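Side-chain contacts in Lv-ranaspumin (Lv-RSN-1) (Leptodactylus vastus, PDB 4K82), which is a surfactant protein of the frog's foam nest and probably lowers surface tension so that the foam can form and last: residues I85-T89 and G90-Q94; Q94-Y97 and K98-E102; D176-F179 and K180-V184; K196-G199 and D200-L204. One frame throughout, in Å; residues are numbered along the deposited sequence. Where two conformers were deposited one is given.

Contact 1 (I85-T89 and G90-Q94); sequences IGVST and GDIIQ
S88 caps the helix that starts beside it. Its OG accepts the backbone N-H of D91, with OG to N at 3.1 Å and an N-H...O angle of 161°. A water ties the same two residues together a second time: it accepts from S88 N and donates to D91 OD2. D91 carries its CG anti to the carbonyl carbon (chi1 -74°). That turns the carboxylate back over the helix start, with CG 3.5 Å from S88 OG. The main chain then takes up the helical pattern. I92 N donates to S88 O at 3.1 Å. I93 N donates to T89 O at 2.9 Å. S88 is thus a serine N-cap, and it marks where the loop after helix 69-76 passes into helix 89-102. Just before the cap, V87 lays an apolar contact against the first turn. Its CG1 meets I92 CG1 at 3.8 Å, and the two side chains cross at about a right angle. I92 also touches L69 and V73 of helix 69-76 and L58 of helix 48-64. An alanine in place of I92 would probably leave V87 CG1 without its mate in this turn and open a gap between the first turn and these helices. I93 folds CG1 back to 3.3 Å from T89 O, and its side chain packs on I36 and I37 of helix 29-42.

Contact 2 (Q94-Y97 and K98-E102); sequences QGLY and KLLKE
The Y97 ring has the aliphatic part of K101 over one face. K101 CD sits 4.0 Å from the ring centroid and 14° off the ring normal, a CH-pi contact displaced toward the rim. CE1, CE2 and CZ of Y97 are the ring atoms nearest to it. K101 CG stands anti to the carbonyl carbon (chi1 -63°) and the second torsion is extended, which carries CD over the ring. The later bends leave NZ 3.8 Å from Y97 OH, and it has a long, weak ion pair with E107. The Y97 ring also meets the ring of F110, their planes about 25° apart. The Q94 amide uses OE1 to accept from Q41 NE2. K98 runs past the carbonyl of Q94, with its CG 3.2 Å from Q94 O. On another side of the helix L96 CD1 approaches L100 CG loosely at 4.4 Å. L96 also rests on L19 and L100 on L23. Four backbone bonds run beneath, from K98 N to Q94 O (3.0 Å) through K101 N to Y97 O (3.2 Å). Such i to i+4 pairs are those of an alpha-helix, here amphipathic: leucines face helices 14-24 and 29-42, K98 and K101 the exposed side.

Contact 3 (D176-F179 and K180-V184); sequences DDLF and KNIFV
D177 and K180 lie side by side and point the same way. K180 runs extended beyond CG, which brings its NZ to D177 OD1 at 2.7 Å, a salt bridge met nearly along the C-O axis. The carboxylate of D176 is also near, its OD2 4.4 Å from K180 NZ, beyond salt-bridge range. D176 OD1 accepts instead from D177 N, which comes from above the carboxylate plane. F179 and I182 meet differently. I182 CD1 stands over one face of the F179 ring, 3.8 Å from the centroid and 15° off the normal, in a CH-pi contact. The same methyl lies 4.1 Å from L178 CG, so it is shared by the leucine and the ring. F179 also packs on I156 and K160 of helix 152-165. N181 turns its amide back to the helix end: ND2 gives D177 O a bond of 2.8 Å, with the acceptor 7° out of the amide plane. N181 N donates to L178 O at 3.0 Å. Helix 175-180 passes here into strand 182-185 of the two-stranded antiparallel sheet. With an alanine in place of D177, K180 NZ would probably lose its salt-bridge mate and the lysine would be freer to turn. The K180 pair is on the solvent side and probably adds only modest stability, while N181 ND2 gives D177 O a donor as the helix runs out, where K180 N reaches it only weakly.

Contact 4 (K196-G199 and D200-L204); sequences KPLG and DLLIL
The first two turns of helix 196-212 carry this contact, with an i to i+4 salt bridge on one side and an i to i+4 leucine pair on another. The helix follows the hairpin of strands 182-185 and 188-191, and it packs on F191 of that hairpin. It widens to a pi-type turn at 201-204. The salt bridge joins K196 and D200. K196 NZ lies 3.0 Å from D200 OD1 and meets its syn lone pair, the side of the other oxygen. D200 OD2 is more distant, at 3.6 Å from NZ, so the lysine favours one oxygen. K196 reaches across because its chain bends at the second and fourth torsions (chi2 60°, chi4 56°). The two side chains cross obliquely. The carboxylate also lies near the K196 carbonyl, with D200 CG 3.4 Å from K196 O. A negative charge in the first turns of a helix probably suits the helix dipole. Beneath it D200 N donates to K196 O at 2.9 Å, and L201 N to P197 O. P197 suits an early helix position, since it has no N-H to give. On the buried side L202 N bonds to L198 O. In one of its two conformers L202 brings CD1 near L198 CD1, a contact that is doubtful for that reason. L198 also touches F191. At G199 there is no side chain, and I203 lies close along its carbonyl. I203 N donates to G199 O at 2.8 Å, and I203 CG1 comes within 3.3 Å of the same oxygen.

How the contacts relate
The four contacts form two pairs along an elongated, mostly helical chain. Contacts 1 and 2 follow each other on helix 89-102, share Q94, and have centres 13 Å apart. Contacts 3 and 4 come later in the chain. Contact 3 joins helix 175-180 to strand 182-185, and contact 4 opens helix 196-212 beyond the hairpin. Their centres are also 13 Å apart, and they touch where L178 CD1 meets L198 CB at 4.1 Å. The pairs lie on opposite sides of the chain's centre. Centres of contacts 1 and 3 are 45 Å apart, and those of contacts 2 and 4 are 32 Å apart. Each pair therefore belongs to a different end of the protein.

Contact 1 (I85-T89 and G90-Q94)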
loop_
_atom_site.group_PDB
_atom_site.type_symbol
_atom_site.label_atom_id
_atom_site.label_comp_id
_atom_site.label_asym_id
_atom_site.label_seq_id
_atom_site.Cartn_x
_atom_site.Cartn_y
_atom_site.Cartn_z
ATOM N N ILE A 85 -29.863 -4.972 4.136
ATOM C CA ILE A 85 -29.514 -6.348 4.429
ATOM C C ILE A 85 -28.023 -6.513 4.159
ATOM O O ILE A 85 -27.563 -6.366 3.022
ATOM C CB ILE A 85 -30.345 -7.323 3.587
ATOM C CG1 ILE A 85 -31.810 -7.253 4.022
ATOM C CG2 ILE A 85 -29.855 -8.750 3.774
ATOM C CD1 ILE A 85 -32.735 -7.960 3.081
ATOM N N GLY A 86 -27.280 -6.795 5.221
ATOM C CA GLY A 86 -25.826 -6.780 5.178
ATOM C C GLY A 86 -25.266 -5.466 5.698
ATOM O O GLY A 86 -26.003 -4.579 6.121
ATOM N N VAL A 87 -23.945 -5.340 5.664
ATOM C CA VAL A 87 -23.289 -4.114 6.101
ATOM C C VAL A 87 -22.492 -3.556 4.936
ATOM O O VAL A 87 -21.784 -4.300 4.264
ATOM C CB VAL A 87 -22.335 -4.387 7.268
ATOM C CG1 VAL A 87 -21.572 -3.125 7.627
ATOM C CG2 VAL A 87 -23.104 -4.920 8.471
ATOM N N SER A 88 -22.601 -2.254 4.687
ATOM C CA SER A 88 -21.929 -1.675 3.527
ATOM C C SER A 88 -20.422 -1.590 3.769
ATOM O O SER A 88 -19.968 -1.305 4.882
ATOM C CB SER A 88 -22.514 -0.312 3.158
ATOM O OG SER A 88 -21.616 0.729 3.474
ATOM N N THR A 89 -19.653 -1.877 2.729
ATOM C CA THR A 89 -18.202 -1.870 2.855
ATOM C C THR A 89 -17.699 -0.470 3.185
ATOM O O THR A 89 -16.739 -0.310 3.942
ATOM C CB THR A 89 -17.546 -2.461 1.594
ATOM O OG1 THR A 89 -18.010 -3.815 1.434
ATOM C CG2 THR A 89 -16.012 -2.480 1.730
ATOM N N GLY A 90 -18.380 0.545 2.664
ATOM C CA GLY A 90 -17.995 1.909 2.953
ATOM C C GLY A 90 -18.093 2.203 4.430
ATOM O O GLY A 90 -17.212 2.849 5.002
ATOM N N ASP A 91 -19.154 1.703 5.057
ATOM C CA ASP A 91 -19.326 1.887 6.488
ATOM C C ASP A 91 -18.263 1.155 7.284
ATOM O O ASP A 91 -17.833 1.651 8.322
ATOM C CB ASP A 91 -20.711 1.442 6.947
ATOM C CG ASP A 91 -21.795 2.413 6.538
ATOM O OD1 ASP A 91 -21.461 3.550 6.130
ATOM O OD2 ASP A 91 -22.981 2.043 6.641
ATOM N N ILE A 92 -17.866 -0.034 6.819
ATOM C CA ILE A 92 -16.793 -0.771 7.470
ATOM C C ILE A 92 -15.491 0.016 7.385
ATOM O O ILE A 92 -14.778 0.178 8.373
ATOM C CB ILE A 92 -16.600 -2.174 6.857
ATOM C CG1 ILE A 92 -17.819 -3.038 7.180
ATOM C CG2 ILE A 92 -15.326 -2.801 7.381
ATOM C CD1 ILE A 92 -17.833 -4.368 6.463
ATOM N N ILE A 93 -15.202 0.528 6.197
ATOM C CA ILE A 93 -13.963 1.268 5.989
ATOM C C ILE A 93 -13.910 2.527 6.860
ATOM O O ILE A 93 -12.892 2.800 7.503
ATOM C CB ILE A 93 -13.768 1.608 4.501
ATOM C CG1 ILE A 93 -13.548 0.336 3.675
ATOM C CG2 ILE A 93 -12.609 2.620 4.310
ATOM C CD1 ILE A 93 -12.171 -0.315 3.843
ATOM N N GLN A 94 -15.012 3.272 6.908
ATOM C CA GLN A 94 -15.032 4.502 7.693
ATOM C C GLN A 94 -14.962 4.187 9.183
ATOM O O GLN A 94 -14.229 4.842 9.929
ATOM C CB GLN A 94 -16.259 5.357 7.360
ATOM C CG GLN A 94 -16.225 5.943 5.950
ATOM C CD GLN A 94 -14.989 6.810 5.687
ATOM O OE1 GLN A 94 -14.078 6.413 4.957
ATOM N NE2 GLN A 94 -14.962 8.002 6.281
HETATM O O HOH W 1 -23.893 -0.646 6.737
#

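Contact 2 (Q94-Y97 and K98-E102)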
loop_
_atom_site.group_PDB
_atom_site.type_symbol
_atom_site.label_atom_id
_atom_site.label_comp_id
_atom_site.label_asym_id
_atom_site.label_seq_id
_atom_site.Cartn_x
_atom_site.Cartn_y
_atom_site.Cartn_z
ATOM N N GLN A 94 -15.012 3.272 6.908
ATOM C CA GLN A 94 -15.032 4.502 7.693
ATOM C C GLN A 94 -14.962 4.187 9.183
ATOM O O GLN A 94 -14.229 4.842 9.929
ATOM C CB GLN A 94 -16.259 5.357 7.360
ATOM C CG GLN A 94 -16.225 5.943 5.950
ATOM C CD GLN A 94 -14.989 6.810 5.687
ATOM O OE1 GLN A 94 -14.078 6.413 4.957
ATOM N NE2 GLN A 94 -14.962 8.002 6.281
ATOM N N GLY A 95 -15.705 3.164 9.606
ATOM C CA GLY A 95 -15.650 2.693 10.979
ATOM C C GLY A 95 -14.265 2.234 11.394
ATOM O O GLY A 95 -13.770 2.564 12.480
ATOM N N LEU A 96 -13.622 1.476 10.512
ATOM C CA LEU A 96 -12.294 0.968 10.778
ATOM C C LEU A 96 -11.305 2.123 10.902
ATOM O O LEU A 96 -10.468 2.148 11.810
ATOM C CB LEU A 96 -11.868 0.003 9.667
ATOM C CG LEU A 96 -10.505 -0.633 9.874
ATOM C CD1 LEU A 96 -10.488 -1.338 11.229
ATOM C CD2 LEU A 96 -10.232 -1.605 8.745
ATOM N N TYR A 97 -11.410 3.089 9.993
ATOM C CA TYR A 97 -10.523 4.240 10.025
ATOM C C TYR A 97 -10.653 4.990 11.361
ATOM O O TYR A 97 -9.654 5.267 12.018
ATOM C CB TYR A 97 -10.818 5.154 8.832
ATOM C CG TYR A 97 -9.927 6.371 8.741
ATOM C CD1 TYR A 97 -8.550 6.263 8.872
ATOM C CD2 TYR A 97 -10.469 7.626 8.525
ATOM C CE1 TYR A 97 -7.740 7.378 8.785
ATOM C CE2 TYR A 97 -9.669 8.745 8.435
ATOM C CZ TYR A 97 -8.310 8.614 8.562
ATOM O OH TYR A 97 -7.524 9.741 8.471
ATOM N N LYS A 98 -11.884 5.303 11.755
ATOM C CA LYS A 98 -12.141 5.952 13.044
ATOM C C LYS A 98 -11.598 5.127 14.207
ATOM O O LYS A 98 -10.965 5.667 15.123
ATOM C CB LYS A 98 -13.638 6.215 13.238
ATOM C CG LYS A 98 -14.256 7.145 12.198
ATOM C CD LYS A 98 -15.736 7.396 12.492
ATOM C CE LYS A 98 -16.547 7.651 11.217
ATOM N NZ LYS A 98 -16.378 9.024 10.647
ATOM N N LEU A 99 -11.831 3.818 14.159
ATOM C CA LEU A 99 -11.329 2.921 15.191
ATOM C C LEU A 99 -9.802 2.987 15.300
ATOM O O LEU A 99 -9.252 3.034 16.406
ATOM C CB LEU A 99 -11.783 1.477 14.924
ATOM C CG LEU A 99 -11.378 0.440 15.968
ATOM C CD1 LEU A 99 -11.916 0.818 17.339
ATOM C CD2 LEU A 99 -11.862 -0.948 15.560
ATOM N N LEU A 100 -9.117 2.980 14.155
ATOM C CA LEU A 100 -7.662 3.010 14.156
ATOM C C LEU A 100 -7.157 4.269 14.855
ATOM O O LEU A 100 -6.213 4.216 15.635
ATOM C CB LEU A 100 -7.094 2.911 12.734
ATOM C CG LEU A 100 -7.219 1.536 12.076
ATOM C CD1 LEU A 100 -6.642 1.566 10.667
ATOM C CD2 LEU A 100 -6.513 0.460 12.909
ATOM N N LYS A 101 -7.822 5.391 14.607
ATOM C CA LYS A 101 -7.449 6.643 15.254
ATOM C C LYS A 101 -7.715 6.590 16.760
ATOM O O LYS A 101 -6.926 7.103 17.551
ATOM C CB LYS A 101 -8.169 7.817 14.592
ATOM C CG LYS A 101 -7.789 8.002 13.131
ATOM C CD LYS A 101 -8.832 8.819 12.382
ATOM C CE LYS A 101 -8.823 10.286 12.793
ATOM N NZ LYS A 101 -7.884 11.108 11.973
ATOM N N GLU A 102 -8.814 5.949 17.153
ATOM C CA GLU A 102 -9.115 5.743 18.569
ATOM C C GLU A 102 -8.057 4.877 19.252
ATOM O O GLU A 102 -7.796 5.033 20.446
ATOM C CB GLU A 102 -10.502 5.113 18.752
ATOM C CG GLU A 102 -11.662 6.072 18.499
ATOM C CD GLU A 102 -13.021 5.434 18.749
ATOM O OE1 GLU A 102 -13.071 4.203 18.958
ATOM O OE2 GLU A 102 -14.040 6.163 18.737
#

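Contact 3 (D176-F179 and K180-V184)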
loop_
_atom_site.group_PDB
_atom_site.type_symbol
_atom_site.label_atom_id
_atom_site.label_comp_id
_atom_site.label_asym_id
_atom_site.label_seq_id
_atom_site.Cartn_x
_atom_site.Cartn_y
_atom_site.Cartn_z
ATOM N N ASP A 176 11.453 -0.791 -21.496
ATOM C CA ASP A 176 12.650 -0.697 -22.311
ATOM C C ASP A 176 13.067 0.759 -22.523
ATOM O O ASP A 176 14.212 1.128 -22.280
ATOM C CB ASP A 176 12.452 -1.440 -23.640
ATOM C CG ASP A 176 11.249 -0.933 -24.430
ATOM O OD1 ASP A 176 10.391 -0.223 -23.852
ATOM O OD2 ASP A 176 11.158 -1.253 -25.636
ATOM N N ASP A 177 12.133 1.605 -22.940
ATOM C CA ASP A 177 12.463 3.006 -23.144
ATOM C C ASP A 177 12.780 3.740 -21.843
ATOM O O ASP A 177 13.612 4.652 -21.824
ATOM C CB ASP A 177 11.338 3.732 -23.889
ATOM C CG ASP A 177 11.361 3.462 -25.380
ATOM O OD1 ASP A 177 12.293 2.785 -25.856
ATOM O OD2 ASP A 177 10.444 3.931 -26.078
ATOM N N LEU A 178 12.102 3.353 -20.764
ATOM C CA LEU A 178 12.360 3.952 -19.460
ATOM C C LEU A 178 13.831 3.749 -19.097
ATOM O O LEU A 178 14.532 4.695 -18.722
ATOM C CB LEU A 178 11.449 3.341 -18.393
ATOM C CG LEU A 178 11.579 3.950 -16.997
ATOM C CD1 LEU A 178 10.698 5.174 -16.866
ATOM C CD2 LEU A 178 11.245 2.922 -15.923
ATOM N N PHE A 179 14.319 2.531 -19.262
ATOM C CA PHE A 179 15.696 2.268 -18.849
ATOM C C PHE A 179 16.765 2.719 -19.831
ATOM O O PHE A 179 17.949 2.753 -19.487
ATOM C CB PHE A 179 15.876 0.821 -18.411
ATOM C CG PHE A 179 15.411 0.574 -17.005
ATOM C CD1 PHE A 179 14.078 0.291 -16.739
ATOM C CD2 PHE A 179 16.299 0.678 -15.946
ATOM C CE1 PHE A 179 13.646 0.088 -15.438
ATOM C CE2 PHE A 179 15.876 0.462 -14.641
ATOM C CZ PHE A 179 14.550 0.173 -14.387
ATOM N N LYS A 180 16.371 3.096 -21.043
ATOM C CA LYS A 180 17.297 3.806 -21.919
ATOM C C LYS A 180 17.670 5.145 -21.300
ATOM O O LYS A 180 18.700 5.729 -21.624
ATOM C CB LYS A 180 16.696 4.014 -23.309
ATOM C CG LYS A 180 16.712 2.762 -24.161
ATOM C CD LYS A 180 15.873 2.903 -25.421
ATOM C CE LYS A 180 15.602 1.523 -26.017
ATOM N NZ LYS A 180 14.391 1.495 -26.883
ATOM N N ASN A 181 16.822 5.611 -20.389
ATOM C CA ASN A 181 16.961 6.919 -19.771
ATOM C C ASN A 181 17.339 6.888 -18.290
ATOM O O ASN A 181 17.196 7.887 -17.578
ATOM C CB ASN A 181 15.653 7.681 -19.948
ATOM C CG ASN A 181 15.421 8.083 -21.386
ATOM O OD1 ASN A 181 15.914 9.118 -21.834
ATOM N ND2 ASN A 181 14.681 7.260 -22.122
ATOM N N ILE A 182 17.818 5.745 -17.822
ATOM C CA ILE A 182 18.264 5.649 -16.441
ATOM C C ILE A 182 19.746 5.284 -16.443
ATOM O O ILE A 182 20.141 4.281 -17.032
ATOM C CB ILE A 182 17.435 4.635 -15.636
ATOM C CG1 ILE A 182 15.962 5.067 -15.605
ATOM C CG2 ILE A 182 17.982 4.495 -14.214
ATOM C CD1 ILE A 182 15.055 4.087 -14.856
ATOM N N PHE A 183 20.550 6.136 -15.814
ATOM C CA PHE A 183 22.006 6.053 -15.902
ATOM C C PHE A 183 22.616 6.232 -14.528
ATOM O O PHE A 183 22.031 6.848 -13.653
ATOM C CB PHE A 183 22.580 7.204 -16.738
ATOM C CG PHE A 183 22.102 7.263 -18.154
ATOM C CD1 PHE A 183 20.923 7.923 -18.476
ATOM C CD2 PHE A 183 22.871 6.728 -19.179
ATOM C CE1 PHE A 183 20.493 8.006 -19.789
ATOM C CE2 PHE A 183 22.448 6.808 -20.499
ATOM C CZ PHE A 183 21.255 7.448 -20.803
ATOM N N VAL A 184 23.838 5.752 -14.360
ATOM C CA VAL A 184 24.648 6.231 -13.258
ATOM C C VAL A 184 25.334 7.502 -13.737
ATOM O O VAL A 184 25.916 7.521 -14.819
ATOM C CB VAL A 184 25.714 5.222 -12.860
ATOM C CG1 VAL A 184 26.467 5.739 -11.656
ATOM C CG2 VAL A 184 25.061 3.881 -12.521
HETATM O O HOH W 2 19.763 1.684 -17.707
#

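Contact 4 (K196-G199 and D200-L204)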
loop_
_atom_site.group_PDB
_atom_site.type_symbol
_atom_site.label_atom_id
_atom_site.label_comp_id
_atom_site.label_asym_id
_atom_site.label_seq_id
_atom_site.Cartn_x
_atom_site.Cartn_y
_atom_site.Cartn_z
ATOM N N LYS A 196 12.113 10.714 -15.820
ATOM C CA LYS A 196 12.112 11.642 -14.693
ATOM C C LYS A 196 10.918 11.509 -13.725
ATOM O O LYS A 196 11.115 11.555 -12.510
ATOM C CB LYS A 196 12.288 13.096 -15.172
ATOM C CG LYS A 196 12.392 14.113 -14.038
ATOM C CD LYS A 196 13.578 13.818 -13.119
ATOM C CE LYS A 196 14.160 15.093 -12.481
ATOM N NZ LYS A 196 13.161 15.919 -11.721
ATOM N N PRO A 197 9.677 11.342 -14.242
ATOM C CA PRO A 197 8.556 11.132 -13.318
ATOM C C PRO A 197 8.729 9.912 -12.400
ATOM O O PRO A 197 8.434 10.013 -11.207
ATOM C CB PRO A 197 7.370 10.922 -14.268
ATOM C CG PRO A 197 7.718 11.754 -15.457
ATOM C CD PRO A 197 9.204 11.559 -15.624
ATOM N N LEU A 198 9.207 8.794 -12.950
ATOM C CA LEU A 198 9.491 7.601 -12.152
ATOM C C LEU A 198 10.551 7.935 -11.103
ATOM O O LEU A 198 10.408 7.596 -9.934
ATOM C CB LEU A 198 9.951 6.450 -13.057
ATOM C CG LEU A 198 10.132 5.040 -12.479
ATOM C CD1 LEU A 198 11.441 4.873 -11.733
ATOM C CD2 LEU A 198 8.965 4.631 -11.597
ATOM N N GLY A 199 11.614 8.623 -11.516
ATOM C CA GLY A 199 12.655 8.997 -10.575
ATOM C C GLY A 199 12.164 9.870 -9.432
ATOM O O GLY A 199 12.552 9.672 -8.282
ATOM N N ASP A 200 11.306 10.839 -9.755
ATOM C CA ASP A 200 10.699 11.702 -8.747
ATOM C C ASP A 200 9.883 10.902 -7.747
ATOM O O ASP A 200 9.962 11.128 -6.542
ATOM C CB ASP A 200 9.774 12.730 -9.404
ATOM C CG ASP A 200 10.528 13.823 -10.115
ATOM O OD1 ASP A 200 11.747 13.943 -9.884
ATOM O OD2 ASP A 200 9.893 14.563 -10.899
ATOM N N LEU A 201 9.087 9.973 -8.256
ATOM C CA LEU A 201 8.268 9.135 -7.392
ATOM C C LEU A 201 9.155 8.338 -6.435
ATOM O O LEU A 201 8.887 8.267 -5.229
ATOM C CB LEU A 201 7.382 8.219 -8.236
ATOM C CG LEU A 201 6.499 7.231 -7.473
ATOM C CD1 LEU A 201 5.467 7.977 -6.648
ATOM C CD2 LEU A 201 5.832 6.283 -8.440
ATOM N N LEU A 202 10.218 7.734 -6.958
ATOM C CA LEU A 202 11.136 6.968 -6.113
ATOM C C LEU A 202 11.798 7.858 -5.085
ATOM O O LEU A 202 11.723 7.614 -3.884
ATOM C CB LEU A 202 12.223 6.301 -6.952
ATOM C CG LEU A 202 11.850 5.004 -7.649
ATOM C CD1 LEU A 202 12.966 4.599 -8.589
ATOM C CD2 LEU A 202 11.604 3.912 -6.615
ATOM N N ILE A 203 12.443 8.908 -5.567
ATOM C CA ILE A 203 13.265 9.736 -4.695
ATOM C C ILE A 203 12.471 10.597 -3.704
ATOM O O ILE A 203 12.842 10.703 -2.532
ATOM C CB ILE A 203 14.221 10.605 -5.538
ATOM C CG1 ILE A 203 15.191 9.699 -6.311
ATOM C CG2 ILE A 203 14.957 11.619 -4.665
ATOM C CD1 ILE A 203 15.886 10.373 -7.486
ATOM N N LEU A 204 11.379 11.199 -4.161
ATOM C CA LEU A 204 10.631 12.125 -3.315
ATOM C C LEU A 204 9.591 11.443 -2.431
ATOM O O LEU A 204 9.225 11.967 -1.376
ATOM C CB LEU A 204 9.924 13.182 -4.169
ATOM C CG LEU A 204 10.777 14.256 -4.841
ATOM C CD1 LEU A 204 9.906 15.107 -5.751
ATOM C CD2 LEU A 204 11.460 15.113 -3.789
#